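PDB 5AEG: sulfoquinovosidase from Escherichia coli, which hydrolyses sulfoquinovosyl diacylglycerides and simple sulfoquinovosides such as sulfoquinovosyl glycerol, releasing sulfoquinovose for sulfoglycolysis. Local coordinates for residues N111-I117 with L217-A222; V487-L491 with K604-L608; F591-E595 with L608-D612. All coordinates share one frame; numbering follows the deposited sequence.

Contact 1 (N111-I117 with L217-A222)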
loop_
_atom_site.group_PDB
_atom_site.type_symbol
_atom_site.label_atom_id
_atom_site.label_comp_id
_atom_site.label_asym_id
_atom_site.label_seq_id
_atom_site.Cartn_x
_atom_site.Cartn_y
_atom_site.Cartn_z
ATOM N N ASN A 111 -22.644 21.429 -15.926
ATOM C CA ASN A 111 -22.116 20.778 -17.131
ATOM C C ASN A 111 -20.682 20.282 -16.954
ATOM O O ASN A 111 -19.925 20.779 -16.028
ATOM C CB ASN A 111 -22.231 21.757 -18.290
ATOM C CG ASN A 111 -21.388 22.991 -18.093
ATOM O OD1 ASN A 111 -20.160 22.963 -18.233
ATOM N ND2 ASN A 111 -22.019 24.075 -17.763
ATOM N N LEU A 112 -20.319 19.410 -17.904
ATOM C CA LEU A 112 -19.015 18.754 -17.987
ATOM C C LEU A 112 -17.875 19.736 -18.015
ATOM O O LEU A 112 -16.802 19.375 -17.576
ATOM C CB LEU A 112 -18.874 17.835 -19.237
ATOM C CG LEU A 112 -19.454 16.414 -19.255
ATOM C CD1 LEU A 112 -19.053 15.729 -20.570
ATOM C CD2 LEU A 112 -19.013 15.563 -18.065
ATOM N N ASN A 113 -18.088 20.990 -18.453
ATOM C CA ASN A 113 -16.971 21.928 -18.518
ATOM C C ASN A 113 -16.518 22.401 -17.175
ATOM O O ASN A 113 -15.408 22.867 -17.027
ATOM C CB ASN A 113 -17.279 23.130 -19.411
ATOM C CG ASN A 113 -17.484 22.701 -20.842
ATOM O OD1 ASN A 113 -16.619 22.065 -21.397
ATOM N ND2 ASN A 113 -18.664 22.898 -21.364
ATOM N N HIS A 114 -17.390 22.265 -16.191
ATOM C CA HIS A 114 -17.001 22.646 -14.842
ATOM C C HIS A 114 -16.396 21.382 -14.236
ATOM O O HIS A 114 -17.077 20.603 -13.579
ATOM C CB HIS A 114 -18.167 23.168 -14.027
ATOM C CG HIS A 114 -18.523 24.575 -14.371
ATOM N ND1 HIS A 114 -19.823 25.009 -14.469
ATOM C CD2 HIS A 114 -17.750 25.639 -14.679
ATOM C CE1 HIS A 114 -19.838 26.289 -14.798
ATOM N NE2 HIS A 114 -18.594 26.704 -14.895
ATOM N N ASN A 115 -15.106 21.184 -14.519
ATOM C CA ASN A 115 -14.378 19.967 -14.074
ATOM C C ASN A 115 -13.553 20.096 -12.784
ATOM O O ASN A 115 -12.527 19.400 -12.611
ATOM C CB ASN A 115 -13.504 19.497 -15.215
ATOM C CG ASN A 115 -12.348 20.429 -15.507
ATOM O OD1 ASN A 115 -12.292 21.613 -15.098
ATOM N ND2 ASN A 115 -11.345 19.865 -16.147
ATOM N N ARG A 116 -13.965 20.998 -11.914
ATOM C CA ARG A 116 -13.407 21.193 -10.574
ATOM C C ARG A 116 -14.543 21.263 -9.529
ATOM O O ARG A 116 -15.612 21.877 -9.792
ATOM C CB ARG A 116 -12.568 22.447 -10.453
ATOM C CG ARG A 116 -11.359 22.498 -11.397
ATOM C CD ARG A 116 -10.227 21.603 -10.884
ATOM N NE ARG A 116 -9.065 21.499 -11.794
ATOM C CZ ARG A 116 -8.916 20.625 -12.805
ATOM N NH1 ARG A 116 -9.831 19.761 -13.158
ATOM N NH2 ARG A 116 -7.810 20.684 -13.519
ATOM N N ILE A 117 -14.344 20.568 -8.412
ATOM C CA ILE A 117 -15.252 20.632 -7.309
ATOM C C ILE A 117 -14.362 20.833 -6.063
ATOM O O ILE A 117 -13.285 20.191 -5.903
ATOM C CB ILE A 117 -16.117 19.343 -7.152
ATOM C CG1 ILE A 117 -17.172 19.153 -8.223
ATOM C CG2 ILE A 117 -16.649 19.242 -5.695
ATOM C CD1 ILE A 117 -17.592 17.669 -8.428
ATOM N N LEU A 217 -11.700 17.793 -6.051
ATOM C CA LEU A 217 -11.756 16.812 -7.102
ATOM C C LEU A 217 -11.585 17.472 -8.481
ATOM O O LEU A 217 -12.138 18.561 -8.745
ATOM C CB LEU A 217 -13.076 16.016 -7.134
ATOM C CG LEU A 217 -13.500 15.208 -5.940
ATOM C CD1 LEU A 217 -14.270 16.049 -5.000
ATOM C CD2 LEU A 217 -14.325 14.038 -6.409
ATOM N N TRP A 218 -10.858 16.793 -9.366
ATOM C CA TRP A 218 -10.732 17.229 -10.760
ATOM C C TRP A 218 -11.738 16.480 -11.594
ATOM O O TRP A 218 -11.395 15.674 -12.474
ATOM C CB TRP A 218 -9.325 17.024 -11.274
ATOM C CG TRP A 218 -8.379 17.963 -10.645
ATOM C CD1 TRP A 218 -8.609 18.719 -9.558
ATOM C CD2 TRP A 218 -6.986 18.155 -10.984
ATOM N NE1 TRP A 218 -7.513 19.478 -9.267
ATOM C CE2 TRP A 218 -6.482 19.105 -10.103
ATOM C CE3 TRP A 218 -6.154 17.662 -11.996
ATOM C CZ2 TRP A 218 -5.164 19.580 -10.185
ATOM C CZ3 TRP A 218 -4.824 18.115 -12.065
ATOM C CH2 TRP A 218 -4.357 19.069 -11.180
ATOM N N GLU A 219 -13.006 16.689 -11.301
ATOM C CA GLU A 219 -14.077 16.093 -12.076
ATOM C C GLU A 219 -15.333 16.971 -11.868
ATOM O O GLU A 219 -15.355 17.840 -11.004
ATOM C CB GLU A 219 -14.366 14.655 -11.674
ATOM C CG GLU A 219 -14.894 13.788 -12.797
ATOM C CD GLU A 219 -14.773 12.303 -12.580
ATOM O OE1 GLU A 219 -14.033 11.798 -11.669
ATOM O OE2 GLU A 219 -15.448 11.597 -13.357
ATOM N N ASP A 220 -16.295 16.787 -12.763
ATOM C CA ASP A 220 -17.585 17.449 -12.707
ATOM C C ASP A 220 -18.621 16.760 -11.917
ATOM O O ASP A 220 -19.752 17.290 -11.773
ATOM C CB ASP A 220 -18.092 17.570 -14.171
ATOM C CG ASP A 220 -18.388 16.197 -14.776
ATOM O OD1 ASP A 220 -17.444 15.410 -14.964
ATOM O OD2 ASP A 220 -19.557 15.829 -14.938
ATOM N N LYS A 221 -18.304 15.592 -11.337
ATOM C CA LYS A 221 -19.235 14.891 -10.494
ATOM C C LYS A 221 -18.466 14.230 -9.375
ATOM O O LYS A 221 -17.249 14.005 -9.488
ATOM C CB LYS A 221 -19.972 13.843 -11.310
ATOM C CG LYS A 221 -19.172 12.603 -11.741
ATOM C CD LYS A 221 -19.788 11.840 -12.930
ATOM C CE LYS A 221 -19.846 10.320 -12.770
ATOM N NZ LYS A 221 -18.553 9.581 -12.625
ATOM N N ALA A 222 -19.156 13.935 -8.293
ATOM C CA ALA A 222 -18.546 13.184 -7.186
ATOM C C ALA A 222 -19.557 12.350 -6.463
ATOM O O ALA A 222 -20.697 12.791 -6.254
ATOM C CB ALA A 222 -17.922 14.152 -6.249
#
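Arg116 lays its guanidinium flat over the indole of Trp218, the two planes only 9° apart. From CB the arginine chain starts beside its own backbone N (chi1 -60°) and bends at chi2, so that its end comes over to Trp218 although CB starts away from it. CD lies 3.6 Å from Trp218 CD1. NE sits above CD1 and NE1, and CZ stands over the five-membered ring, 3.6 Å from its centroid and nearly on the ring normal: a cation-pi contact. Of the two terminal nitrogens, NH2 reaches over CD2 and CE3, where a salt bridge to Asp59 anchors it. NH1 lies near CB and CG of the tryptophan and donates to Asn115 O at 2.8 Å, approaching from above the carbonyl plane. The stack, the bond to Asn115 O and the salt bridge should together restrict rotation of the guanidinium; a flat cation on a long, flexible chain suits a place that needs both stacking and hydrogen bonding.

The next residue of 111-117 joins the backbones. Ile117 and Leu217 form an antiparallel hydrogen-bonded pair, with Ile117 N to Leu217 O at 3.0 Å and Leu217 N to Ile117 O at 2.9 Å. Their side chains run alongside each other on one face of the sheet, Ile117 CG2 4.0 Å from Leu217 CD1, and Ile117 CD1 continues to Ala222 CB at 4.2 Å, where a small methyl accepts the branched chain. At the far end Leu112 CD2 rests against the carboxylate of Asp220, whose OD2 is bonded to Gln108. Asn111 OD1 receives Asn113 N in an Asx turn within a type I beta turn. Asn115 and Arg116 together face Gly42, a classic beta bulge at the start of strand 116-122 in the antiparallel, galactose mutarotase-like N-terminal domain of family 31.

Contact 2 (V487-L491 with K604-L608)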
loop_
_atom_site.group_PDB
_atom_site.type_symbol
_atom_site.label_atom_id
_atom_site.label_comp_id
_atom_site.label_asym_id
_atom_site.label_seq_id
_atom_site.Cartn_x
_atom_site.Cartn_y
_atom_site.Cartn_z
ATOM N N VAL A 487 6.282 1.534 9.064
ATOM C CA VAL A 487 5.220 1.461 10.072
ATOM C C VAL A 487 3.976 2.338 9.799
ATOM O O VAL A 487 2.896 1.812 9.743
ATOM C CB VAL A 487 5.744 1.665 11.499
ATOM C CG1 VAL A 487 4.652 1.366 12.507
ATOM C CG2 VAL A 487 6.926 0.715 11.772
ATOM N N PRO A 488 4.125 3.647 9.505
ATOM C CA PRO A 488 2.953 4.382 9.021
ATOM C C PRO A 488 2.370 3.814 7.758
ATOM O O PRO A 488 1.153 3.827 7.608
ATOM C CB PRO A 488 3.422 5.829 8.860
ATOM C CG PRO A 488 4.899 5.796 8.977
ATOM C CD PRO A 488 5.274 4.509 9.714
ATOM N N ALA A 489 3.192 3.209 6.888
ATOM C CA ALA A 489 2.675 2.547 5.692
ATOM C C ALA A 489 1.738 1.393 6.040
ATOM O O ALA A 489 0.636 1.235 5.470
ATOM C CB ALA A 489 3.852 2.144 4.821
ATOM N N ALA A 490 2.141 0.543 6.988
ATOM C CA ALA A 490 1.273 -0.539 7.437
ATOM C C ALA A 490 -0.042 -0.030 8.089
ATOM O O ALA A 490 -1.107 -0.568 7.842
ATOM C CB ALA A 490 1.973 -1.386 8.458
ATOM N N LEU A 491 0.091 0.975 8.930
ATOM C CA LEU A 491 -0.999 1.438 9.774
ATOM C C LEU A 491 -2.016 2.218 8.946
ATOM O O LEU A 491 -3.228 2.042 9.134
ATOM C CB LEU A 491 -0.546 2.299 10.889
ATOM C CG LEU A 491 0.353 1.570 11.931
ATOM C CD1 LEU A 491 0.807 2.544 12.985
ATOM C CD2 LEU A 491 -0.336 0.361 12.548
ATOM N N LYS A 604 3.175 6.838 15.566
ATOM C CA LYS A 604 3.492 6.512 14.116
ATOM C C LYS A 604 4.357 5.271 13.933
ATOM O O LYS A 604 4.305 4.637 12.863
ATOM C CB LYS A 604 4.297 7.724 13.500
ATOM C CG LYS A 604 3.557 8.998 13.602
ATOM C CD LYS A 604 4.398 10.242 13.204
ATOM C CE LYS A 604 4.664 10.152 11.745
ATOM N NZ LYS A 604 5.015 11.529 11.281
ATOM N N TYR A 605 5.223 4.972 14.918
ATOM C CA TYR A 605 6.362 4.010 14.747
ATOM C C TYR A 605 6.251 2.759 15.687
ATOM O O TYR A 605 7.221 2.057 15.901
ATOM C CB TYR A 605 7.687 4.760 14.866
ATOM C CG TYR A 605 7.804 5.873 13.833
ATOM C CD1 TYR A 605 7.776 5.576 12.447
ATOM C CD2 TYR A 605 7.929 7.211 14.210
ATOM C CE1 TYR A 605 7.838 6.576 11.493
ATOM C CE2 TYR A 605 8.031 8.221 13.255
ATOM C CZ TYR A 605 7.976 7.895 11.903
ATOM O OH TYR A 605 8.019 8.925 10.958
ATOM N N GLN A 606 5.039 2.485 16.173
ATOM C CA GLN A 606 4.726 1.268 16.869
ATOM C C GLN A 606 3.333 0.827 16.598
ATOM O O GLN A 606 2.485 1.581 16.117
ATOM C CB GLN A 606 4.975 1.484 18.391
ATOM C CG GLN A 606 4.196 2.547 19.017
ATOM C CD GLN A 606 4.402 2.586 20.541
ATOM O OE1 GLN A 606 5.348 3.237 21.040
ATOM N NE2 GLN A 606 3.630 1.798 21.253
ATOM N N TYR A 607 3.122 -0.478 16.852
ATOM C CA TYR A 607 1.967 -1.175 16.463
ATOM C C TYR A 607 1.708 -2.351 17.330
ATOM O O TYR A 607 2.576 -2.767 18.078
ATOM C CB TYR A 607 1.975 -1.635 14.974
ATOM C CG TYR A 607 3.072 -2.588 14.616
ATOM C CD1 TYR A 607 4.400 -2.120 14.348
ATOM C CD2 TYR A 607 2.843 -3.940 14.506
ATOM C CE1 TYR A 607 5.432 -3.006 14.005
ATOM C CE2 TYR A 607 3.886 -4.835 14.178
ATOM C CZ TYR A 607 5.170 -4.358 13.915
ATOM O OH TYR A 607 6.128 -5.286 13.555
ATOM N N LEU A 608 0.483 -2.852 17.233
ATOM C CA LEU A 608 0.128 -4.148 17.823
ATOM C C LEU A 608 0.125 -5.222 16.702
ATOM O O LEU A 608 -0.408 -5.008 15.605
ATOM C CB LEU A 608 -1.239 -4.076 18.471
ATOM C CG LEU A 608 -1.420 -3.136 19.634
ATOM C CD1 LEU A 608 -2.919 -2.951 20.009
ATOM C CD2 LEU A 608 -0.592 -3.495 20.827
#
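Val487 and Pro488, on the first turn of helix 486-495, press on the carbonyl of Lys604, with Pro488 also meeting the Tyr605 ring, where the (beta/alpha)8 barrel of family 31 meets the C-terminal beta domain. No hydrogen bond crosses the contact, so it rests on van der Waals packing, partly of carbons against a carbonyl oxygen. The tight part centres on that carbonyl: Val487 CG1 and Pro488 CD each come to 3.3 Å of Lys604 O. The valine brings CG1 there by holding it anti to the backbone N (chi1 -171°), and the same methyl continues to Tyr607 CD1 at 4.0 Å. Compact branched and cyclic residues suit this place because they let the helix approach a passing chain closely; a proline in the first turn also costs little, since its missing N-H has no earlier carbonyl of the helix to serve.

One turn further on, Leu491 adds both methyls, CD1 against Gln606 O and CD2 against Tyr607 CB at 3.9 Å, its side chain crossing that of the tyrosine at about a right angle. The apolar part of Tyr607 packs on the helix while its hydroxyl is satisfied by Phe530 O. The loose side belongs to Lys604, partly exposed, whose side chain comes no nearer than 5.0 Å to 487-491; it leads away, and NZ bonds to Ser137 O. Its CB lies over the centre of the Tyr605 ring. That ring, which also meets His619, makes the remaining close contact at this edge, Tyr605 CE1 to Pro488 CD, 3.7 Å.

Contact 3 (F591-E595 with L608-D612)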
loop_
_atom_site.group_PDB
_atom_site.type_symbol
_atom_site.label_atom_id
_atom_site.label_comp_id
_atom_site.label_asym_id
_atom_site.label_seq_id
_atom_site.Cartn_x
_atom_site.Cartn_y
_atom_site.Cartn_z
ATOM N N PHE A 591 -4.832 2.314 19.057
ATOM C CA PHE A 591 -6.158 2.838 19.415
ATOM C C PHE A 591 -7.256 1.895 18.990
ATOM O O PHE A 591 -8.341 2.051 19.472
ATOM C CB PHE A 591 -6.347 4.285 18.974
ATOM C CG PHE A 591 -6.234 4.501 17.488
ATOM C CD1 PHE A 591 -7.226 4.094 16.636
ATOM C CD2 PHE A 591 -5.134 5.091 16.986
ATOM C CE1 PHE A 591 -7.126 4.343 15.258
ATOM C CE2 PHE A 591 -4.993 5.305 15.618
ATOM C CZ PHE A 591 -5.999 4.965 14.769
ATOM N N LEU A 592 -6.997 0.849 18.186
ATOM C CA LEU A 592 -8.000 -0.152 17.946
ATOM C C LEU A 592 -8.390 -0.889 19.262
ATOM O O LEU A 592 -9.557 -1.360 19.389
ATOM C CB LEU A 592 -7.623 -1.203 16.958
ATOM C CG LEU A 592 -7.383 -0.822 15.492
ATOM C CD1 LEU A 592 -7.330 -2.032 14.599
ATOM C CD2 LEU A 592 -8.351 0.208 15.011
ATOM N N HIS A 593 -7.425 -1.010 20.168
ATOM C CA HIS A 593 -7.647 -1.759 21.431
ATOM C C HIS A 593 -7.555 -0.928 22.664
ATOM O O HIS A 593 -7.868 -1.455 23.718
ATOM C CB HIS A 593 -6.740 -2.984 21.518
ATOM C CG HIS A 593 -6.987 -3.963 20.464
ATOM N ND1 HIS A 593 -8.214 -4.609 20.309
ATOM C CD2 HIS A 593 -6.199 -4.384 19.427
ATOM C CE1 HIS A 593 -8.151 -5.405 19.255
ATOM N NE2 HIS A 593 -6.933 -5.292 18.714
ATOM N N TYR A 594 -7.065 0.317 22.598
ATOM C CA TYR A 594 -6.847 1.235 23.732
ATOM C C TYR A 594 -7.519 2.553 23.333
ATOM O O TYR A 594 -6.932 3.583 23.360
ATOM C CB TYR A 594 -5.316 1.399 24.105
ATOM C CG TYR A 594 -4.754 0.056 24.477
ATOM C CD1 TYR A 594 -4.855 -0.420 25.806
ATOM C CD2 TYR A 594 -4.239 -0.807 23.518
ATOM C CE1 TYR A 594 -4.472 -1.734 26.134
ATOM C CE2 TYR A 594 -3.787 -2.106 23.846
ATOM C CZ TYR A 594 -3.851 -2.550 25.168
ATOM O OH TYR A 594 -3.535 -3.836 25.530
ATOM N N GLU A 595 -8.809 2.489 22.985
ATOM C CA GLU A 595 -9.535 3.654 22.443
ATOM C C GLU A 595 -9.582 4.843 23.320
ATOM O O GLU A 595 -9.576 5.969 22.813
ATOM C CB GLU A 595 -10.993 3.287 22.075
ATOM C CG GLU A 595 -11.157 2.519 20.799
ATOM C CD GLU A 595 -12.599 2.499 20.319
ATOM O OE1 GLU A 595 -13.453 3.200 20.954
ATOM O OE2 GLU A 595 -12.885 1.865 19.281
ATOM N N LEU A 608 0.483 -2.852 17.233
ATOM C CA LEU A 608 0.128 -4.148 17.823
ATOM C C LEU A 608 0.125 -5.222 16.702
ATOM O O LEU A 608 -0.408 -5.008 15.605
ATOM C CB LEU A 608 -1.239 -4.076 18.471
ATOM C CG LEU A 608 -1.420 -3.136 19.634
ATOM C CD1 LEU A 608 -2.919 -2.951 20.009
ATOM C CD2 LEU A 608 -0.592 -3.495 20.827
ATOM N N LEU A 609 0.744 -6.342 16.974
ATOM C CA LEU A 609 0.707 -7.542 16.115
ATOM C C LEU A 609 -0.356 -8.427 16.704
ATOM O O LEU A 609 -0.150 -9.008 17.754
ATOM C CB LEU A 609 2.053 -8.243 16.067
ATOM C CG LEU A 609 2.264 -9.433 15.128
ATOM C CD1 LEU A 609 2.157 -9.016 13.634
ATOM C CD2 LEU A 609 3.612 -10.095 15.375
ATOM N N GLY A 610 -1.464 -8.564 15.982
ATOM C CA GLY A 610 -2.704 -9.127 16.564
ATOM C C GLY A 610 -3.086 -8.276 17.787
ATOM O O GLY A 610 -2.723 -7.106 17.897
ATOM N N ARG A 611 -3.856 -8.884 18.696
ATOM C CA ARG A 611 -4.270 -8.220 19.930
ATOM C C ARG A 611 -3.209 -8.069 21.029
ATOM O O ARG A 611 -3.233 -7.069 21.774
ATOM C CB ARG A 611 -5.475 -8.999 20.499
ATOM C CG ARG A 611 -6.097 -8.485 21.784
ATOM C CD ARG A 611 -6.721 -7.139 21.701
ATOM N NE ARG A 611 -7.132 -6.574 23.042
ATOM C CZ ARG A 611 -6.347 -5.808 23.817
ATOM N NH1 ARG A 611 -5.041 -5.455 23.459
ATOM N NH2 ARG A 611 -6.847 -5.373 24.959
ATOM N N ASP A 612 -2.279 -9.030 21.135
ATOM C CA ASP A 612 -1.557 -9.254 22.406
ATOM C C ASP A 612 -0.065 -8.946 22.359
ATOM O O ASP A 612 0.625 -9.083 23.373
ATOM C CB ASP A 612 -1.783 -10.725 22.812
ATOM C CG ASP A 612 -3.234 -11.031 23.239
ATOM O OD1 ASP A 612 -3.878 -10.101 23.640
ATOM O OD2 ASP A 612 -3.698 -12.170 23.103
#
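Tyr594 OH is gripped by two groups: Arg611 NH1 donates to it across the contact, and Asp633 OD2, from later in the chain, is its second partner. The NH1 to OH distance is 3.0 Å and the bond is nearly straight, 172° at the hydrogen. The hydroxyl lies in the guanidinium plane, at its edge, while the phenol ring itself stands nearly perpendicular to that plane. A carboxylate next to the phenol would be expected to favour the approach of the arginine's positive charge.

The same guanidinium uses its flat side on His593. The two groups lie within 8° of parallel with centres 4.4 Å apart, an offset stack in which NE faces the ring near ND1 and CZ stands 3.7 Å from His593 CB. Arg611 sets out with CG anti to its backbone N (chi1 -179°) and then bends at chi2, which carries the chain across the histidine face and leaves NH1 beside the tyrosine. Histidine suits this place because its face can bear a planar cation while its edge stays polar: NE2 is hydrogen-bonded to Arg588 NH1.

Leu608 closes the apolar side. Its CD1 meets the edge of both rings, 3.6 Å from His593 CD2 and 4.0 Å from Tyr594 CE2, wedging one methyl between them. Gly610, whose positive phi favours glycine, follows the end of strand 607-609 and precedes Arg611. Together Leu608 and Arg611 pin the loop that follows strand 587-588 against the antiparallel sheet of the family 31 C-terminal domain.

How the contacts relate
From the N terminus, contact 1 comes first: it brings 217-222 back to 111-117 across about 100 residues, closing a long excursion inside the N-terminal beta domain. It is complete before the chain enters the barrel, so it stands in series with the other two, its centre 35 Å from that of contact 2. Contact 2 opens on barrel helix 486-495 and closes 113 residues later on the C-terminal domain. Within that loop lies the opening of contact 3, a short closure of 13 residues within the C-terminal domain. Their second segments overlap at Leu608, which touches across contact 3 alone; contact 2 uses Tyr607 of the same strand, 607-609.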